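SusD superfamily protein (Parabacteroides distasonis, PDB 3OTN) probably binds carbohydrate nutrients at the bacterial outer membrane. Local coordinates at residues T23-F33 with E117-Y128; Y87-Q98 with P137-E145. All coordinates share one frame; numbering follows the deposited sequence.

Overall arrangement
Both contacts belong to the helical part of the protein near its N-terminal end. Contact 1 sets residues 23-33, which continue from helix 15-25, against helix 108-133; contact 2 sets helix 79-100 against the loop 137-145 that follows helix 108-133. Their centres lie about 11 Å apart, and helix 108-133 joins them: Tyr126 OH probably hydrogen-bonds Ile139 O (2.6 Å), and Arg122 NH1 probably does the same with Asn94 OD1 (2.8 Å). An ethanediol, probably from the crystallisation liquor, sits where they meet, bonded to Arg122 NH1, Asn94 O and, weakly, Thr140 O. No sugar is bound at either contact; both are packing within the helical scaffold.

Contact 1. Residues T23-F33 with E117-Y128; sequences TNSAYLKNTVF and EVKFMRALYYFY. With ACT (acetate ion), chain F; EDO (1,2-ethanediol), chain T; ACT (acetate ion), chain G; EDO (1,2-ethanediol), chain R.
Selenomethionine at Met121 threads its flexible chain between Ala26, Asn30 and Tyr27. Its CB lies 4.1 Å from Ala26 CB, where a small residue suits a place at which the two backbones come close. Met121 CG passes 3.2 Å from Ala26 O. Met121 SE then faces Asn30 OD1 at 3.4 Å, while the amide nitrogen of Asn30 turns to the hydroxyl of Tyr251. Bends at chi2 (70°) and chi3 (76°) curl the tip back, so that Met121 CE sits over the centre of the Tyr27 ring, 3.4 Å from its centroid, in a CH-pi contact. The selenium stands farther above the same face, giving a Met-aromatic pair, and O1 of an ethanediol lies over the opposite one.

Tyr27 OH, at the far end of the same ring, donates a hydrogen bond to Glu117 OE1 (2.6 Å), which it meets from above the carboxylate plane. Glu117 OE1 also pairs with Arg184 and Tyr27 OH with Val185 N, which ties the ring to the loop before helix 187-202.

The TPR-related helical framework of the SusD family is laid down here: the chain running on from helix 15-25 passes along helix 108-133 and bends into a 3-10 turn at 29-33. Near this bend Ala26 O accepts a bond from Tyr125 OH at 2.8 Å, with a C=O...donor angle of 157°. Long and rigid, a tyrosine can reach that carbonyl from the neighbouring helix.

Farther along, Phe33 joins Tyr125 and Tyr128 in an aromatic cluster. Phe33 CE1 lies over the centre of the Tyr128 ring, yet the two planes are inclined to each other, while Phe33 CE2 meets Leu124 CD2 at 3.6 Å.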
loop_
_atom_site.group_PDB
_atom_site.type_symbol
_atom_site.label_atom_id
_atom_site.label_comp_id
_atom_site.label_asym_id
_atom_site.label_seq_id
_atom_site.Cartn_x
_atom_site.Cartn_y
_atom_site.Cartn_z
ATOM N N THR A 23 -17.578 15.716 -2.799
ATOM C CA THR A 23 -16.648 14.793 -3.483
ATOM C C THR A 23 -15.313 14.761 -2.787
ATOM O O THR A 23 -14.784 13.667 -2.497
ATOM C CB THR A 23 -16.471 15.179 -4.929
ATOM O OG1 THR A 23 -17.781 15.233 -5.516
ATOM C CG2 THR A 23 -15.561 14.189 -5.704
ATOM N N ASN A 24 -14.799 15.944 -2.455
ATOM C CA ASN A 24 -13.528 16.049 -1.722
ATOM C C ASN A 24 -13.555 15.400 -0.332
ATOM O O ASN A 24 -12.547 14.879 0.131
ATOM C CB ASN A 24 -13.089 17.527 -1.625
ATOM C CG ASN A 24 -12.547 18.095 -2.960
ATOM O OD1 ASN A 24 -12.111 17.352 -3.850
ATOM N ND2 ASN A 24 -12.558 19.430 -3.082
ATOM N N SER A 25 -14.725 15.370 0.302
ATOM C CA SER A 25 -14.861 14.786 1.648
ATOM C C SER A 25 -14.453 13.302 1.628
ATOM O O SER A 25 -13.953 12.778 2.625
ATOM C CB SER A 25 -16.303 14.991 2.214
ATOM O OG SER A 25 -17.255 14.084 1.623
ATOM N N ALA A 26 -14.608 12.655 0.472
ATOM C CA ALA A 26 -14.255 11.236 0.298
ATOM C C ALA A 26 -12.760 10.977 0.372
ATOM O O ALA A 26 -12.322 9.879 0.796
ATOM C CB ALA A 26 -14.838 10.677 -1.037
ATOM N N TYR A 27 -11.978 11.997 0.019
ATOM C CA TYR A 27 -10.510 11.934 0.059
ATOM C C TYR A 27 -9.917 12.130 1.458
ATOM O O TYR A 27 -8.760 11.772 1.676
ATOM C CB TYR A 27 -9.883 12.991 -0.866
ATOM C CG TYR A 27 -10.136 12.858 -2.378
ATOM C CD1 TYR A 27 -11.390 13.078 -2.957
ATOM C CD2 TYR A 27 -9.091 12.526 -3.226
ATOM C CE1 TYR A 27 -11.573 12.955 -4.361
ATOM C CE2 TYR A 27 -9.261 12.403 -4.599
ATOM C CZ TYR A 27 -10.477 12.635 -5.174
ATOM O OH TYR A 27 -10.541 12.499 -6.566
ATOM N N LEU A 28 -10.679 12.709 2.374
ATOM C CA LEU A 28 -10.139 13.175 3.655
ATOM C C LEU A 28 -9.476 12.068 4.444
ATOM O O LEU A 28 -8.376 12.241 4.966
ATOM C CB LEU A 28 -11.229 13.826 4.513
ATOM C CG LEU A 28 -11.797 15.142 3.992
ATOM C CD1 LEU A 28 -12.941 15.606 4.926
ATOM C CD2 LEU A 28 -10.683 16.170 3.832
ATOM N N LYS A 29 -10.127 10.910 4.484
ATOM C CA LYS A 29 -9.609 9.802 5.285
ATOM C C LYS A 29 -8.577 8.952 4.525
ATOM O O LYS A 29 -8.143 7.915 5.027
ATOM C CB LYS A 29 -10.757 8.999 5.927
ATOM C CG LYS A 29 -11.416 9.748 7.110
ATOM C CD LYS A 29 -10.462 9.749 8.308
ATOM C CE LYS A 29 -11.052 10.333 9.547
ATOM N NZ LYS A 29 -11.333 11.711 9.338
ATOM N N ASN A 30 -8.130 9.415 3.349
ATOM C CA ASN A 30 -6.900 8.893 2.734
ATOM C C ASN A 30 -5.621 9.041 3.604
ATOM O O ASN A 30 -4.582 8.430 3.304
ATOM C CB ASN A 30 -6.635 9.551 1.359
ATOM C CG ASN A 30 -7.569 9.064 0.251
ATOM O OD1 ASN A 30 -8.700 8.558 0.489
ATOM N ND2 ASN A 30 -7.138 9.275 -0.978
ATOM N N THR A 31 -5.691 9.879 4.633
ATOM C CA THR A 31 -4.676 9.965 5.654
ATOM C C THR A 31 -4.372 8.601 6.244
ATOM O O THR A 31 -3.225 8.321 6.563
ATOM C CB THR A 31 -5.082 10.908 6.783
ATOM O OG1 THR A 31 -6.343 10.459 7.308
ATOM C CG2 THR A 31 -5.181 12.353 6.285
ATOM N N VAL A 32 -5.355 7.711 6.306
ATOM C CA VAL A 32 -5.127 6.376 6.918
ATOM C C VAL A 32 -4.032 5.547 6.229
ATOM O O VAL A 32 -3.385 4.707 6.871
ATOM C CB VAL A 32 -6.444 5.536 7.004
ATOM C CG1 VAL A 32 -6.836 4.985 5.620
ATOM C CG2 VAL A 32 -6.297 4.418 8.012
ATOM N N PHE A 33 -3.802 5.788 4.934
ATOM C CA PHE A 33 -2.834 4.995 4.162
ATOM C C PHE A 33 -1.388 5.364 4.521
ATOM O O PHE A 33 -0.459 4.619 4.174
ATOM C CB PHE A 33 -3.083 5.093 2.640
ATOM C CG PHE A 33 -4.502 4.752 2.241
ATOM C CD1 PHE A 33 -5.067 3.542 2.632
ATOM C CD2 PHE A 33 -5.268 5.629 1.492
ATOM C CE1 PHE A 33 -6.398 3.232 2.321
ATOM C CE2 PHE A 33 -6.598 5.330 1.176
ATOM C CZ PHE A 33 -7.161 4.137 1.616
ATOM N N GLU A 117 -15.774 9.182 -8.440
ATOM C CA GLU A 117 -14.616 9.355 -7.546
ATOM C C GLU A 117 -14.958 8.759 -6.153
ATOM O O GLU A 117 -14.137 8.112 -5.518
ATOM C CB GLU A 117 -14.235 10.836 -7.412
ATOM C CG GLU A 117 -13.756 11.508 -8.709
ATOM C CD GLU A 117 -13.422 12.986 -8.549
ATOM O OE1 GLU A 117 -12.797 13.380 -7.544
ATOM O OE2 GLU A 117 -13.791 13.764 -9.442
ATOM N N VAL A 118 -16.163 9.037 -5.694
ATOM C CA VAL A 118 -16.656 8.618 -4.385
ATOM C C VAL A 118 -16.862 7.122 -4.376
ATOM O O VAL A 118 -16.511 6.470 -3.394
ATOM C CB VAL A 118 -17.931 9.418 -3.969
ATOM C CG1 VAL A 118 -18.492 8.933 -2.558
ATOM C CG2 VAL A 118 -17.598 10.933 -3.961
ATOM N N LYS A 119 -17.399 6.553 -5.455
ATOM C CA LYS A 119 -17.571 5.100 -5.481
ATOM C C LYS A 119 -16.215 4.405 -5.500
ATOM O O LYS A 119 -16.048 3.376 -4.840
ATOM C CB LYS A 119 -18.423 4.639 -6.651
ATOM C CG LYS A 119 -19.892 4.956 -6.494
ATOM C CD LYS A 119 -20.604 4.674 -7.809
ATOM C CE LYS A 119 -22.070 5.118 -7.775
ATOM N NZ LYS A 119 -22.755 4.695 -9.037
ATOM N N PHE A 120 -15.256 4.949 -6.263
ATOM C CA PHE A 120 -13.880 4.445 -6.223
ATOM C C PHE A 120 -13.385 4.418 -4.778
ATOM O O PHE A 120 -12.834 3.405 -4.340
ATOM C CB PHE A 120 -12.925 5.273 -7.099
ATOM C CG PHE A 120 -11.457 5.044 -6.800
ATOM C CD1 PHE A 120 -10.728 4.050 -7.474
ATOM C CD2 PHE A 120 -10.807 5.819 -5.861
ATOM C CE1 PHE A 120 -9.374 3.839 -7.200
ATOM C CE2 PHE A 120 -9.460 5.594 -5.553
ATOM C CZ PHE A 120 -8.736 4.613 -6.250
HETATM N N MSE A 121 -13.615 5.513 -4.034
HETATM C CA MSE A 121 -13.050 5.633 -2.698
HETATM C C MSE A 121 -13.667 4.634 -1.716
HETATM O O MSE A 121 -12.979 4.098 -0.839
HETATM C CB MSE A 121 -13.208 7.072 -2.144
HETATM C CG MSE A 121 -12.007 7.516 -1.330
HETATM SE SE MSE A 121 -10.443 7.808 -2.384
HETATM C CE MSE A 121 -11.073 9.478 -3.086
ATOM N N ARG A 122 -14.972 4.435 -1.835
ATOM C CA ARG A 122 -15.662 3.519 -0.973
ATOM C C ARG A 122 -15.108 2.118 -1.205
ATOM O O ARG A 122 -14.828 1.403 -0.255
ATOM C CB ARG A 122 -17.176 3.596 -1.189
ATOM C CG ARG A 122 -17.892 2.620 -0.300
ATOM C CD ARG A 122 -19.345 2.854 -0.220
ATOM N NE ARG A 122 -20.031 2.572 -1.464
ATOM C CZ ARG A 122 -21.300 2.871 -1.688
ATOM N NH1 ARG A 122 -22.044 3.454 -0.741
ATOM N NH2 ARG A 122 -21.832 2.596 -2.876
ATOM N N ALA A 123 -14.961 1.733 -2.473
ATOM C CA ALA A 123 -14.353 0.476 -2.832
ATOM C C ALA A 123 -12.953 0.340 -2.254
ATOM O O ALA A 123 -12.598 -0.737 -1.785
ATOM C CB ALA A 123 -14.324 0.262 -4.360
ATOM N N LEU A 124 -12.170 1.410 -2.318
ATOM C CA LEU A 124 -10.799 1.428 -1.817
ATOM C C LEU A 124 -10.736 1.169 -0.296
ATOM O O LEU A 124 -9.982 0.298 0.176
ATOM C CB LEU A 124 -10.102 2.760 -2.179
ATOM C CG LEU A 124 -8.610 2.920 -1.790
ATOM C CD1 LEU A 124 -7.726 1.933 -2.550
ATOM C CD2 LEU A 124 -8.145 4.348 -1.923
ATOM N N TYR A 125 -11.555 1.894 0.458
ATOM C CA TYR A 125 -11.571 1.749 1.921
ATOM C C TYR A 125 -11.957 0.310 2.308
ATOM O O TYR A 125 -11.304 -0.291 3.172
ATOM C CB TYR A 125 -12.543 2.726 2.573
ATOM C CG TYR A 125 -12.092 4.185 2.513
ATOM C CD1 TYR A 125 -10.835 4.568 2.986
ATOM C CD2 TYR A 125 -12.938 5.168 2.076
ATOM C CE1 TYR A 125 -10.432 5.873 2.963
ATOM C CE2 TYR A 125 -12.538 6.491 2.037
ATOM C CZ TYR A 125 -11.281 6.831 2.473
ATOM O OH TYR A 125 -10.883 8.136 2.451
ATOM N N TYR A 126 -12.999 -0.223 1.659
ATOM C CA TYR A 126 -13.465 -1.568 1.930
ATOM C C TYR A 126 -12.458 -2.637 1.526
ATOM O O TYR A 126 -12.321 -3.634 2.221
ATOM C CB TYR A 126 -14.813 -1.859 1.257
ATOM C CG TYR A 126 -15.981 -1.500 2.124
ATOM C CD1 TYR A 126 -16.237 -2.209 3.312
ATOM C CD2 TYR A 126 -16.825 -0.462 1.782
ATOM C CE1 TYR A 126 -17.326 -1.887 4.111
ATOM C CE2 TYR A 126 -17.923 -0.137 2.557
ATOM C CZ TYR A 126 -18.161 -0.817 3.739
ATOM O OH TYR A 126 -19.247 -0.452 4.522
ATOM N N PHE A 127 -11.743 -2.415 0.424
ATOM C CA PHE A 127 -10.725 -3.369 -0.030
ATOM C C PHE A 127 -9.597 -3.471 0.980
ATOM O O PHE A 127 -9.089 -4.560 1.184
ATOM C CB PHE A 127 -10.208 -2.963 -1.432
ATOM C CG PHE A 127 -9.293 -3.960 -2.086
ATOM C CD1 PHE A 127 -9.619 -5.307 -2.152
ATOM C CD2 PHE A 127 -8.140 -3.530 -2.717
ATOM C CE1 PHE A 127 -8.778 -6.207 -2.816
ATOM C CE2 PHE A 127 -7.301 -4.408 -3.391
ATOM C CZ PHE A 127 -7.603 -5.752 -3.419
ATOM N N TYR A 128 -9.195 -2.355 1.606
ATOM C CA TYR A 128 -8.207 -2.419 2.693
ATOM C C TYR A 128 -8.822 -3.147 3.907
ATOM O O TYR A 128 -8.230 -4.099 4.423
ATOM C CB TYR A 128 -7.678 -1.047 3.094
ATOM C CG TYR A 128 -6.590 -0.589 2.193
ATOM C CD1 TYR A 128 -6.874 -0.145 0.896
ATOM C CD2 TYR A 128 -5.250 -0.713 2.569
ATOM C CE1 TYR A 128 -5.841 0.248 0.020
ATOM C CE2 TYR A 128 -4.229 -0.317 1.720
ATOM C CZ TYR A 128 -4.513 0.162 0.457
ATOM O OH TYR A 128 -3.475 0.559 -0.356
HETATM C C ACT F . -21.769 6.790 -11.285
HETATM O O ACT F . -21.438 5.583 -11.454
HETATM O OXT ACT F . -20.909 7.605 -11.682
HETATM C CH3 ACT F . -23.076 7.224 -10.652
HETATM C C1 EDO T . -7.788 16.963 -2.875
HETATM O O1 EDO T . -9.071 16.518 -2.437
HETATM C C2 EDO T . -6.898 15.786 -3.280
HETATM O O2 EDO T . -6.562 15.949 -4.644
HETATM C C ACT G . -12.956 21.802 -0.591
HETATM O O ACT G . -13.885 21.823 -1.446
HETATM O OXT ACT G . -12.857 20.763 0.123
HETATM C CH3 ACT G . -11.979 22.949 -0.473
HETATM C C1 EDO R . -25.170 5.970 -0.293
HETATM O O1 EDO R . -26.143 6.547 0.567
HETATM C C2 EDO R . -25.804 4.835 -1.083
HETATM O O2 EDO R . -24.813 3.859 -1.424
#

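Contact 2. Residues Y87-Q98 with P137-E145; sequences YAGIANCNLALQ and PKITTVQSE. With EDO (1,2-ethanediol), chain M; EDO (1,2-ethanediol), chain R.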
loop_
_atom_site.group_PDB
_atom_site.type_symbol
_atom_site.label_atom_id
_atom_site.label_comp_id
_atom_site.label_asym_id
_atom_site.label_seq_id
_atom_site.Cartn_x
_atom_site.Cartn_y
_atom_site.Cartn_z
ATOM N N TYR A 87 -13.606 3.326 8.251
ATOM C CA TYR A 87 -15.049 3.484 8.443
ATOM C C TYR A 87 -15.495 4.949 8.425
ATOM O O TYR A 87 -16.567 5.237 7.875
ATOM C CB TYR A 87 -15.600 2.697 9.655
ATOM C CG TYR A 87 -15.970 1.293 9.218
ATOM C CD1 TYR A 87 -17.024 1.069 8.354
ATOM C CD2 TYR A 87 -15.192 0.211 9.589
ATOM C CE1 TYR A 87 -17.323 -0.216 7.907
ATOM C CE2 TYR A 87 -15.495 -1.060 9.179
ATOM C CZ TYR A 87 -16.546 -1.272 8.321
ATOM O OH TYR A 87 -16.785 -2.569 7.893
ATOM N N ALA A 88 -14.680 5.864 8.953
ATOM C CA ALA A 88 -14.999 7.315 8.814
ATOM C C ALA A 88 -15.032 7.708 7.341
ATOM O O ALA A 88 -15.910 8.425 6.912
ATOM C CB ALA A 88 -13.986 8.198 9.602
ATOM N N GLY A 89 -14.054 7.233 6.567
ATOM C CA GLY A 89 -14.026 7.460 5.125
ATOM C C GLY A 89 -15.264 6.940 4.404
ATOM O O GLY A 89 -15.815 7.627 3.538
ATOM N N ILE A 90 -15.694 5.730 4.782
ATOM C CA ILE A 90 -16.892 5.087 4.226
ATOM C C ILE A 90 -18.129 5.907 4.574
ATOM O O ILE A 90 -18.979 6.140 3.688
ATOM C CB ILE A 90 -17.002 3.569 4.680
ATOM C CG1 ILE A 90 -15.965 2.732 3.925
ATOM C CG2 ILE A 90 -18.442 2.999 4.441
ATOM C CD1 ILE A 90 -15.503 1.475 4.716
ATOM N N ALA A 91 -18.200 6.410 5.806
ATOM C CA ALA A 91 -19.335 7.296 6.226
ATOM C C ALA A 91 -19.345 8.565 5.395
ATOM O O ALA A 91 -20.418 9.017 4.968
ATOM C CB ALA A 91 -19.316 7.644 7.745
ATOM N N ASN A 92 -18.163 9.131 5.139
ATOM C CA ASN A 92 -18.060 10.294 4.242
ATOM C C ASN A 92 -18.567 9.964 2.856
ATOM O O ASN A 92 -19.311 10.744 2.283
ATOM C CB ASN A 92 -16.612 10.855 4.124
ATOM C CG ASN A 92 -16.140 11.576 5.380
ATOM O OD1 ASN A 92 -16.918 12.239 6.056
ATOM N ND2 ASN A 92 -14.855 11.463 5.678
ATOM N N CYS A 93 -18.176 8.807 2.330
ATOM C CA CYS A 93 -18.617 8.383 1.015
ATOM C C CYS A 93 -20.111 8.155 0.917
ATOM O O CYS A 93 -20.728 8.530 -0.107
ATOM C CB CYS A 93 -17.908 7.109 0.551
ATOM S SG CYS A 93 -16.103 7.209 0.351
ATOM N N ASN A 94 -20.696 7.485 1.917
ATOM C CA ASN A 94 -22.130 7.191 1.891
ATOM C C ASN A 94 -22.947 8.463 1.882
ATOM O O ASN A 94 -23.912 8.582 1.136
ATOM C CB ASN A 94 -22.548 6.270 3.050
ATOM C CG ASN A 94 -21.952 4.858 2.923
ATOM O OD1 ASN A 94 -21.618 4.436 1.829
ATOM N ND2 ASN A 94 -21.792 4.144 4.054
ATOM N N LEU A 95 -22.539 9.435 2.685
ATOM C CA LEU A 95 -23.241 10.710 2.756
ATOM C C LEU A 95 -23.043 11.532 1.471
ATOM O O LEU A 95 -23.993 12.145 0.947
ATOM C CB LEU A 95 -22.752 11.478 4.002
ATOM C CG LEU A 95 -23.395 12.812 4.393
ATOM C CD1 LEU A 95 -24.920 12.726 4.339
ATOM C CD2 LEU A 95 -22.902 13.236 5.786
ATOM N N ALA A 96 -21.806 11.548 0.972
ATOM C CA ALA A 96 -21.468 12.183 -0.301
ATOM C C ALA A 96 -22.327 11.639 -1.462
ATOM O O ALA A 96 -22.889 12.422 -2.249
ATOM C CB ALA A 96 -19.941 11.975 -0.606
ATOM N N LEU A 97 -22.459 10.312 -1.553
ATOM C CA LEU A 97 -23.256 9.700 -2.614
ATOM C C LEU A 97 -24.741 10.020 -2.464
ATOM O O LEU A 97 -25.424 10.230 -3.469
ATOM C CB LEU A 97 -23.020 8.197 -2.714
ATOM C CG LEU A 97 -21.646 7.751 -3.246
ATOM C CD1 LEU A 97 -21.356 6.243 -3.000
ATOM C CD2 LEU A 97 -21.489 8.154 -4.693
ATOM N N GLN A 98 -25.245 10.069 -1.234
ATOM C CA GLN A 98 -26.662 10.421 -1.015
ATOM C C GLN A 98 -26.906 11.854 -1.459
ATOM O O GLN A 98 -27.822 12.110 -2.226
ATOM C CB GLN A 98 -27.062 10.282 0.442
ATOM C CG GLN A 98 -28.542 10.586 0.703
ATOM C CD GLN A 98 -28.872 10.822 2.166
ATOM O OE1 GLN A 98 -28.383 11.773 2.787
ATOM N NE2 GLN A 98 -29.747 9.994 2.708
ATOM N N PRO A 137 -18.376 -5.090 8.811
ATOM C CA PRO A 137 -19.728 -4.569 8.571
ATOM C C PRO A 137 -19.946 -4.009 7.171
ATOM O O PRO A 137 -19.110 -3.298 6.650
ATOM C CB PRO A 137 -19.865 -3.467 9.626
ATOM C CG PRO A 137 -18.996 -3.942 10.746
ATOM C CD PRO A 137 -17.841 -4.588 10.095
ATOM N N LYS A 138 -21.082 -4.369 6.601
ATOM C CA LYS A 138 -21.496 -4.011 5.269
ATOM C C LYS A 138 -22.413 -2.789 5.368
ATOM O O LYS A 138 -23.600 -2.935 5.608
ATOM C CB LYS A 138 -22.235 -5.202 4.664
ATOM C CG LYS A 138 -22.708 -5.023 3.223
ATOM C CD LYS A 138 -23.182 -6.362 2.637
ATOM C CE LYS A 138 -24.443 -6.834 3.227
ATOM N NZ LYS A 138 -24.928 -8.074 2.531
ATOM N N ILE A 139 -21.840 -1.597 5.165
ATOM C CA ILE A 139 -22.502 -0.315 5.376
ATOM C C ILE A 139 -22.387 0.559 4.133
ATOM O O ILE A 139 -21.287 0.989 3.762
ATOM C CB ILE A 139 -21.880 0.443 6.579
ATOM C CG1 ILE A 139 -21.998 -0.373 7.861
ATOM C CG2 ILE A 139 -22.577 1.793 6.801
ATOM C CD1 ILE A 139 -21.180 0.190 9.010
ATOM N N THR A 140 -23.517 0.773 3.479
ATOM C CA THR A 140 -23.614 1.659 2.330
ATOM C C THR A 140 -24.697 2.712 2.519
ATOM O O THR A 140 -24.997 3.441 1.574
ATOM C CB THR A 140 -23.951 0.856 1.028
ATOM O OG1 THR A 140 -25.163 0.136 1.220
ATOM C CG2 THR A 140 -22.845 -0.125 0.695
ATOM N N THR A 141 -25.298 2.799 3.704
ATOM C CA THR A 141 -26.349 3.782 3.947
ATOM C C THR A 141 -25.854 4.754 5.005
ATOM O O THR A 141 -24.993 4.414 5.811
ATOM C CB THR A 141 -27.705 3.125 4.379
ATOM O OG1 THR A 141 -27.687 2.814 5.767
ATOM C CG2 THR A 141 -27.971 1.861 3.610
ATOM N N VAL A 142 -26.403 5.969 4.989
ATOM C CA VAL A 142 -26.034 6.974 5.957
ATOM C C VAL A 142 -26.443 6.458 7.345
ATOM O O VAL A 142 -27.415 5.689 7.473
ATOM C CB VAL A 142 -26.627 8.374 5.605
ATOM C CG1 VAL A 142 -26.124 8.802 4.192
ATOM C CG2 VAL A 142 -28.149 8.367 5.690
ATOM N N GLN A 143 -25.672 6.842 8.362
ATOM C CA GLN A 143 -25.843 6.290 9.719
ATOM C C GLN A 143 -27.224 6.454 10.316
ATOM O O GLN A 143 -27.712 5.538 10.969
ATOM C CB GLN A 143 -24.797 6.852 10.690
ATOM C CG GLN A 143 -23.382 6.407 10.376
ATOM C CD GLN A 143 -22.374 6.875 11.418
ATOM O OE1 GLN A 143 -22.736 7.231 12.545
ATOM N NE2 GLN A 143 -21.098 6.858 11.051
ATOM N N SER A 144 -27.850 7.610 10.096
ATOM C CA SER A 144 -29.202 7.868 10.603
ATOM C C SER A 144 -30.265 6.956 9.972
ATOM O O SER A 144 -31.327 6.776 10.545
ATOM C CB SER A 144 -29.603 9.358 10.430
ATOM O OG SER A 144 -29.793 9.751 9.058
ATOM N N GLU A 145 -29.972 6.375 8.810
ATOM C CA GLU A 145 -30.927 5.497 8.122
ATOM C C GLU A 145 -30.623 4.022 8.316
ATOM O O GLU A 145 -31.320 3.190 7.758
ATOM C CB GLU A 145 -30.986 5.841 6.638
ATOM C CG GLU A 145 -31.516 7.238 6.401
ATOM C CD GLU A 145 -31.567 7.619 4.935
ATOM O OE1 GLU A 145 -31.534 6.718 4.067
ATOM O OE2 GLU A 145 -31.640 8.837 4.656
HETATM C C1 EDO M . -20.148 3.845 8.658
HETATM O O1 EDO M . -21.337 4.625 8.874
HETATM C C2 EDO M . -18.964 4.338 9.473
HETATM O O2 EDO M . -19.130 4.244 10.898
HETATM C C1 EDO R . -25.170 5.970 -0.293
HETATM O O1 EDO R . -26.143 6.547 0.567
HETATM C C2 EDO R . -25.804 4.835 -1.083
HETATM O O2 EDO R . -24.813 3.859 -1.424
HETATM O O HOH W 1 -22.649 5.360 6.632
#
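Asn94, Tyr87 and Val142 are the three residues with the most surface buried between helix 79-100 and the loop. An asparagine suits the first place because its amide can meet backbone directly and through water: Asn94 ND2 adds a weak bond (3.2 Å) to Ile139 O, which Tyr126 OH of helix 108-133 also probably bonds, and donates a second bond to a water, which in turn donates to Thr141 O. Asn94 OD1 accepts from Arg122, which fixes the amide's rotation.

Tyr87 OH donates to Pro137 O at 2.7 Å, in the carbonyl plane and on a lone pair, while the oxygen lies at the edge of the ring; Ile139 CD1 rests obliquely against Tyr87 CE1. A phenylalanine here would probably keep the Ile139 packing but leave Pro137 O without this donor.

Val142, compact and branched, straddles the helix surface: Val142 CG1 meets Leu95 CA at 3.7 Å, and Val142 CG2 lies 3.8 Å from Gln98 NE2. Beyond it, Gln98 NE2 bonds Glu145 OE2 weakly.

This is a loop laid along a helix, the carbonyls of Pro137 and Ile139 bonded by helix side chains, and it fastens the connection between helices 108-133 and 156-172 to helix 79-100 in the SusD helical scaffold.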